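Local coordinates for gene 2 protein (Enterobacteria phage Sf6, PDB 5C12) that forms the large terminase subunit that packages viral DNA, the chain here being its metal-dependent nuclease domain, which binds magnesium, at residues I24-L29 with M210-F215; V71-E76 with A93-A98. The protein carries 1 engineered substitution. All coordinates share one frame; numbering follows the deposited sequence.

Contact 1 and contact 2 lie toward opposite faces of strand 70-77, Ile74 facing helix 208-218 and Arg73 and Ala75 facing helix 82-95; their centres are about 18 Å apart. Contact 1 joins two helices, 26-32 and 208-218; contact 2 ties that strand of the central mixed sheet to the end of helix 82-95. The two meet directly where helix 208-218 packs on strand 70-77: Lys213 NZ makes a salt bridge to Glu76 OE1 at 2.8 Å, Met210 CB lies 3.5 Å from Ile74 O, and Leu214 CD2 lies 4.0 Å from Ile74 CD1. Both are away from the magnesium site of Asp52 and Asp252, although Asp52 ends strand 47-52 of the same sheet.

Contact 1 of 2, residues I24-L29 with M210-F215; sequences IKREWL and MLEKLF
Arg26 and Glu212 make the polar half of this contact, a two-pronged salt bridge between helices 26-32 and 208-218. NH1 of Arg26 donates to OE2 of Glu212 at 3.0 Å, meeting that oxygen on its syn lone pair with an N-H...O angle of 158°. The second prong, Arg26 NH2 to Glu212 OE1, is modelled at 2.5 Å, so short that its exact length is doubtful. Guanidinium and carboxylate are nearly coplanar, 20° apart, and the acid sits at the guanidinium's edge. Glu212 starts out pointing away from the other helix; a bend at chi2 (52°) turns its carboxylate back to the arginine. Glu30, one turn along helix 26-32, makes a second salt bridge with NE, so the guanidinium has two acidic partners.

The apolar half adjoins this bridge. Leu29 CB stands over the centre of the Phe215 ring, 3.6 Å from the centroid and almost on the ring normal, a CH-pi contact; CD1 extends over the same face, 3.8 Å from CG of Phe215. Leu211 CG backs the opposite face toward its rim, while Phe201 meets the ring edge-to-face. Arginine and phenylalanine also touch: Phe215 CB lies over one guanidinium face toward its rim, 3.6 Å from Arg26 NH1, and NH2 comes to the ring's edge.

Leu29 also reaches Leu180 of helix 168-189, and Leu214 reaches Leu250 of helix 249-256. The arrangement is helix-to-helix packing, a buried leucine-phenylalanine pair bordered by a more exposed salt bridge, in the RNase H-like fold of terminase nuclease domains, with helix 208-218 against one face of its sheet.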
loop_
_atom_site.group_PDB
_atom_site.type_symbol
_atom_site.label_atom_id
_atom_site.label_comp_id
_atom_site.label_asym_id
_atom_site.label_seq_id
_atom_site.Cartn_x
_atom_site.Cartn_y
_atom_site.Cartn_z
ATOM N N ILE A 24 -6.647 11.161 -0.220
ATOM C CA ILE A 24 -5.268 11.598 -0.463
ATOM C C ILE A 24 -5.244 12.727 -1.484
ATOM O O ILE A 24 -5.837 12.614 -2.548
ATOM C CB ILE A 24 -4.383 10.434 -0.955
ATOM C CG1 ILE A 24 -4.127 9.472 0.202
ATOM C CG2 ILE A 24 -3.050 10.937 -1.520
ATOM C CD1 ILE A 24 -3.668 8.077 -0.242
ATOM N N LYS A 25 -4.613 13.838 -1.100
ATOM C CA LYS A 25 -4.429 14.995 -1.959
ATOM C C LYS A 25 -3.194 14.867 -2.835
ATOM O O LYS A 25 -2.135 14.459 -2.381
ATOM C CB LYS A 25 -4.313 16.268 -1.107
ATOM C CG LYS A 25 -5.593 16.624 -0.386
ATOM C CD LYS A 25 -6.571 17.356 -1.321
ATOM C CE LYS A 25 -7.860 17.682 -0.601
ATOM N NZ LYS A 25 -8.467 16.492 0.061
ATOM N N ARG A 26 -3.337 15.277 -4.091
ATOM C CA ARG A 26 -2.232 15.244 -5.015
ATOM C C ARG A 26 -1.057 16.068 -4.497
ATOM O O ARG A 26 0.089 15.682 -4.655
ATOM C CB ARG A 26 -2.699 15.763 -6.371
ATOM C CG ARG A 26 -1.626 15.771 -7.415
ATOM C CD ARG A 26 -1.228 14.375 -7.765
ATOM N NE ARG A 26 -0.112 14.360 -8.694
ATOM C CZ ARG A 26 -0.091 13.691 -9.839
ATOM N NH1 ARG A 26 -1.127 12.950 -10.228
ATOM N NH2 ARG A 26 0.994 13.760 -10.595
ATOM N N GLU A 27 -1.331 17.223 -3.905
ATOM C CA GLU A 27 -0.249 18.028 -3.364
ATOM C C GLU A 27 0.612 17.273 -2.357
ATOM O O GLU A 27 1.816 17.510 -2.283
ATOM C CB GLU A 27 -0.788 19.306 -2.714
ATOM C CG GLU A 27 -1.043 20.407 -3.689
ATOM C CD GLU A 27 0.205 20.843 -4.421
ATOM O OE1 GLU A 27 1.120 21.412 -3.782
ATOM O OE2 GLU A 27 0.263 20.626 -5.642
ATOM N N TRP A 28 0.007 16.396 -1.546
ATOM C CA TRP A 28 0.780 15.625 -0.590
ATOM C C TRP A 28 1.742 14.695 -1.329
ATOM O O TRP A 28 2.879 14.480 -0.916
ATOM C CB TRP A 28 -0.103 14.754 0.306
ATOM C CG TRP A 28 -1.212 15.451 1.053
ATOM C CD1 TRP A 28 -1.393 16.797 1.224
ATOM C CD2 TRP A 28 -2.293 14.815 1.737
ATOM N NE1 TRP A 28 -2.532 17.033 1.967
ATOM C CE2 TRP A 28 -3.100 15.829 2.292
ATOM C CE3 TRP A 28 -2.659 13.477 1.931
ATOM C CZ2 TRP A 28 -4.246 15.548 3.033
ATOM C CZ3 TRP A 28 -3.795 13.201 2.653
ATOM C CH2 TRP A 28 -4.584 14.233 3.190
ATOM N N LEU A 29 1.262 14.114 -2.422
ATOM C CA LEU A 29 2.083 13.185 -3.214
ATOM C C LEU A 29 3.261 13.908 -3.870
ATOM O O LEU A 29 4.381 13.396 -3.904
ATOM C CB LEU A 29 1.223 12.488 -4.275
ATOM C CG LEU A 29 0.076 11.642 -3.704
ATOM C CD1 LEU A 29 -0.857 11.222 -4.831
ATOM C CD2 LEU A 29 0.615 10.432 -2.960
ATOM N N MET A 210 5.887 5.361 -13.762
ATOM C CA MET A 210 5.166 4.546 -12.798
ATOM C C MET A 210 4.721 5.367 -11.585
ATOM O O MET A 210 3.673 5.101 -10.992
ATOM C CB MET A 210 5.995 3.318 -12.367
ATOM C CG MET A 210 6.151 2.230 -13.447
ATOM S SD MET A 210 4.574 1.765 -14.186
ATOM C CE MET A 210 3.686 1.195 -12.779
ATOM N N LEU A 211 5.517 6.354 -11.188
ATOM C CA LEU A 211 5.130 7.182 -10.061
ATOM C C LEU A 211 3.845 7.952 -10.389
ATOM O O LEU A 211 2.942 8.040 -9.554
ATOM C CB LEU A 211 6.264 8.137 -9.670
ATOM C CG LEU A 211 6.067 8.928 -8.384
ATOM C CD1 LEU A 211 5.928 8.012 -7.198
ATOM C CD2 LEU A 211 7.243 9.911 -8.196
ATOM N N GLU A 212 3.772 8.519 -11.591
ATOM C CA GLU A 212 2.575 9.220 -12.062
ATOM C C GLU A 212 1.359 8.279 -12.110
ATOM O O GLU A 212 0.253 8.680 -11.744
ATOM C CB GLU A 212 2.801 9.848 -13.437
ATOM C CG GLU A 212 1.555 10.528 -13.976
ATOM C CD GLU A 212 0.971 11.499 -12.966
ATOM O OE1 GLU A 212 1.775 12.290 -12.422
ATOM O OE2 GLU A 212 -0.260 11.458 -12.694
ATOM N N LYS A 213 1.545 7.045 -12.566
ATOM C CA LYS A 213 0.420 6.104 -12.595
ATOM C C LYS A 213 -0.093 5.825 -11.186
ATOM O O LYS A 213 -1.315 5.786 -10.944
ATOM C CB LYS A 213 0.818 4.765 -13.252
ATOM C CG LYS A 213 1.118 4.853 -14.730
ATOM C CD LYS A 213 1.070 3.450 -15.320
ATOM C CE LYS A 213 1.352 3.438 -16.786
ATOM N NZ LYS A 213 0.862 2.154 -17.379
ATOM N N LEU A 214 0.832 5.638 -10.249
ATOM C CA LEU A 214 0.475 5.422 -8.855
ATOM C C LEU A 214 -0.325 6.620 -8.328
ATOM O O LEU A 214 -1.370 6.456 -7.698
ATOM C CB LEU A 214 1.711 5.224 -7.999
ATOM C CG LEU A 214 1.461 5.250 -6.492
ATOM C CD1 LEU A 214 0.744 3.994 -6.045
ATOM C CD2 LEU A 214 2.765 5.468 -5.692
ATOM N N PHE A 215 0.185 7.821 -8.577
ATOM C CA PHE A 215 -0.463 9.003 -8.057
ATOM C C PHE A 215 -1.884 9.158 -8.586
ATOM O O PHE A 215 -2.786 9.571 -7.853
ATOM C CB PHE A 215 0.352 10.250 -8.392
ATOM C CG PHE A 215 1.633 10.386 -7.608
ATOM C CD1 PHE A 215 2.045 9.431 -6.700
ATOM C CD2 PHE A 215 2.425 11.513 -7.775
ATOM C CE1 PHE A 215 3.221 9.595 -5.979
ATOM C CE2 PHE A 215 3.588 11.672 -7.051
ATOM C CZ PHE A 215 3.989 10.731 -6.153
#

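Contact 2 of 2, residues V71-E76 with A93-A98; sequences VKRIAE and AIEDGA
Glu95, in the last turn of helix 82-95, reaches Arg73 chiefly through water. OE2 accepts a hydrogen bond from each of two waters, one held by Arg73 NH1 and the other by NH2; the direct salt bridge from Arg73 NH2 to Glu95 OE2 is long, at 3.8 Å. Asp96 follows and takes the arginine side-on. Arg73 NE donates to the syn lone pair of Asp96 OD2 at 3.0 Å, and Arg73 NH2 to Asp96 OD1 at 2.7 Å, on the syn side but 24° out of the carboxylate plane. A bend at chi3 (-57°) presents this edge of the guanidinium to the acid. Tyr63 OH of strand 61-67 also hydrogen-bonds to OD2. Helix 82-95 is the link from strand 70-77 to strand 100-104 in the RNase H-like fold, and Lys72 and Arg73 can both turn toward its end because they form a classic beta bulge opposite Ser65. The lysine runs alongside the aspartate, pointing the other way, and Lys72 NZ donates to Asp96 O at 2.7 Å, on a lone pair in the carbonyl plane. At Gly97 the chain leaves the helix in a Schellman motif with positive phi (68°), Ala98 N bonding back to Ala93 O.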
loop_
_atom_site.group_PDB
_atom_site.type_symbol
_atom_site.label_atom_id
_atom_site.label_comp_id
_atom_site.label_asym_id
_atom_site.label_seq_id
_atom_site.Cartn_x
_atom_site.Cartn_y
_atom_site.Cartn_z
ATOM N N VAL A 71 9.731 4.626 -0.403
ATOM C CA VAL A 71 9.222 3.750 -1.467
ATOM C C VAL A 71 10.242 3.672 -2.622
ATOM O O VAL A 71 10.689 4.700 -3.130
ATOM C CB VAL A 71 7.850 4.242 -1.980
ATOM C CG1 VAL A 71 7.295 3.320 -3.078
ATOM C CG2 VAL A 71 6.838 4.347 -0.838
ATOM N N LYS A 72 10.627 2.462 -3.015
ATOM C CA LYS A 72 11.688 2.281 -3.996
ATOM C C LYS A 72 11.260 1.614 -5.309
ATOM O O LYS A 72 11.968 1.740 -6.308
ATOM C CB LYS A 72 12.880 1.556 -3.381
ATOM C CG LYS A 72 12.641 0.150 -2.977
ATOM C CD LYS A 72 13.942 -0.510 -2.519
ATOM C CE LYS A 72 13.697 -1.960 -2.133
ATOM N NZ LYS A 72 14.979 -2.563 -1.709
ATOM N N ARG A 73 10.130 0.912 -5.324
ATOM C CA ARG A 73 9.629 0.295 -6.541
ATOM C C ARG A 73 8.123 0.313 -6.586
ATOM O O ARG A 73 7.453 0.025 -5.586
ATOM C CB ARG A 73 10.114 -1.164 -6.711
ATOM C CG ARG A 73 9.875 -1.702 -8.118
ATOM C CD ARG A 73 10.138 -3.170 -8.288
ATOM N NE ARG A 73 11.496 -3.536 -7.919
ATOM C CZ ARG A 73 12.527 -3.556 -8.750
ATOM N NH1 ARG A 73 12.374 -3.196 -10.012
ATOM N NH2 ARG A 73 13.715 -3.931 -8.312
ATOM N N ILE A 74 7.600 0.679 -7.746
ATOM C CA ILE A 74 6.183 0.551 -8.089
ATOM C C ILE A 74 6.086 -0.068 -9.469
ATOM O O ILE A 74 6.590 0.483 -10.464
ATOM C CB ILE A 74 5.466 1.930 -8.116
ATOM C CG1 ILE A 74 5.517 2.644 -6.749
ATOM C CG2 ILE A 74 4.064 1.787 -8.641
ATOM C CD1 ILE A 74 4.707 2.025 -5.614
ATOM N N ALA A 75 5.497 -1.254 -9.567
ATOM C CA ALA A 75 5.549 -2.005 -10.803
ATOM C C ALA A 75 4.189 -2.538 -11.155
ATOM O O ALA A 75 3.412 -2.898 -10.285
ATOM C CB ALA A 75 6.556 -3.181 -10.707
ATOM N N GLU A 76 3.928 -2.592 -12.447
ATOM C CA GLU A 76 2.703 -3.158 -13.003
ATOM C C GLU A 76 3.027 -4.491 -13.686
ATOM O O GLU A 76 4.067 -4.656 -14.347
ATOM C CB GLU A 76 2.051 -2.166 -13.980
ATOM C CG GLU A 76 2.942 -1.770 -15.170
ATOM C CD GLU A 76 2.352 -0.695 -16.089
ATOM O OE1 GLU A 76 1.315 -0.093 -15.735
ATOM O OE2 GLU A 76 2.939 -0.489 -17.175
ATOM N N ALA A 93 10.211 -9.236 -5.121
ATOM C CA ALA A 93 10.481 -9.162 -3.697
ATOM C C ALA A 93 11.891 -9.678 -3.394
ATOM O O ALA A 93 12.630 -9.106 -2.581
ATOM C CB ALA A 93 9.431 -9.953 -2.919
ATOM N N ILE A 94 12.266 -10.778 -4.029
ATOM C CA ILE A 94 13.615 -11.272 -3.889
ATOM C C ILE A 94 14.643 -10.250 -4.392
ATOM O O ILE A 94 15.632 -9.971 -3.707
ATOM C CB ILE A 94 13.747 -12.625 -4.603
ATOM C CG1 ILE A 94 12.922 -13.662 -3.843
ATOM C CG2 ILE A 94 15.216 -13.058 -4.707
ATOM C CD1 ILE A 94 12.658 -14.893 -4.656
ATOM N N GLU A 95 14.409 -9.690 -5.575
ATOM C CA GLU A 95 15.318 -8.705 -6.162
ATOM C C GLU A 95 15.472 -7.481 -5.252
ATOM O O GLU A 95 16.567 -6.903 -5.147
ATOM C CB GLU A 95 14.795 -8.303 -7.539
ATOM C CG GLU A 95 15.680 -7.348 -8.298
ATOM C CD GLU A 95 15.190 -7.082 -9.716
ATOM O OE1 GLU A 95 14.156 -7.655 -10.121
ATOM O OE2 GLU A 95 15.844 -6.298 -10.432
ATOM N N ASP A 96 14.389 -7.122 -4.568
ATOM C CA ASP A 96 14.358 -5.950 -3.712
ATOM C C ASP A 96 14.886 -6.210 -2.304
ATOM O O ASP A 96 14.955 -5.285 -1.494
ATOM C CB ASP A 96 12.932 -5.399 -3.614
ATOM C CG ASP A 96 12.506 -4.656 -4.873
ATOM O OD1 ASP A 96 13.401 -4.194 -5.609
ATOM O OD2 ASP A 96 11.286 -4.570 -5.139
ATOM N N GLY A 97 15.246 -7.448 -2.004
ATOM C CA GLY A 97 15.767 -7.795 -0.690
ATOM C C GLY A 97 14.709 -7.675 0.393
ATOM O O GLY A 97 14.997 -7.272 1.520
ATOM N N ALA A 98 13.469 -8.010 0.050
ATOM C CA ALA A 98 12.378 -7.927 0.999
ATOM C C ALA A 98 12.614 -8.775 2.232
ATOM O O ALA A 98 13.104 -9.898 2.144
ATOM C CB ALA A 98 11.052 -8.311 0.351
HETATM O O HOH W 1 14.703 -4.073 -11.648
HETATM O O HOH W 2 16.383 -3.857 -9.184
#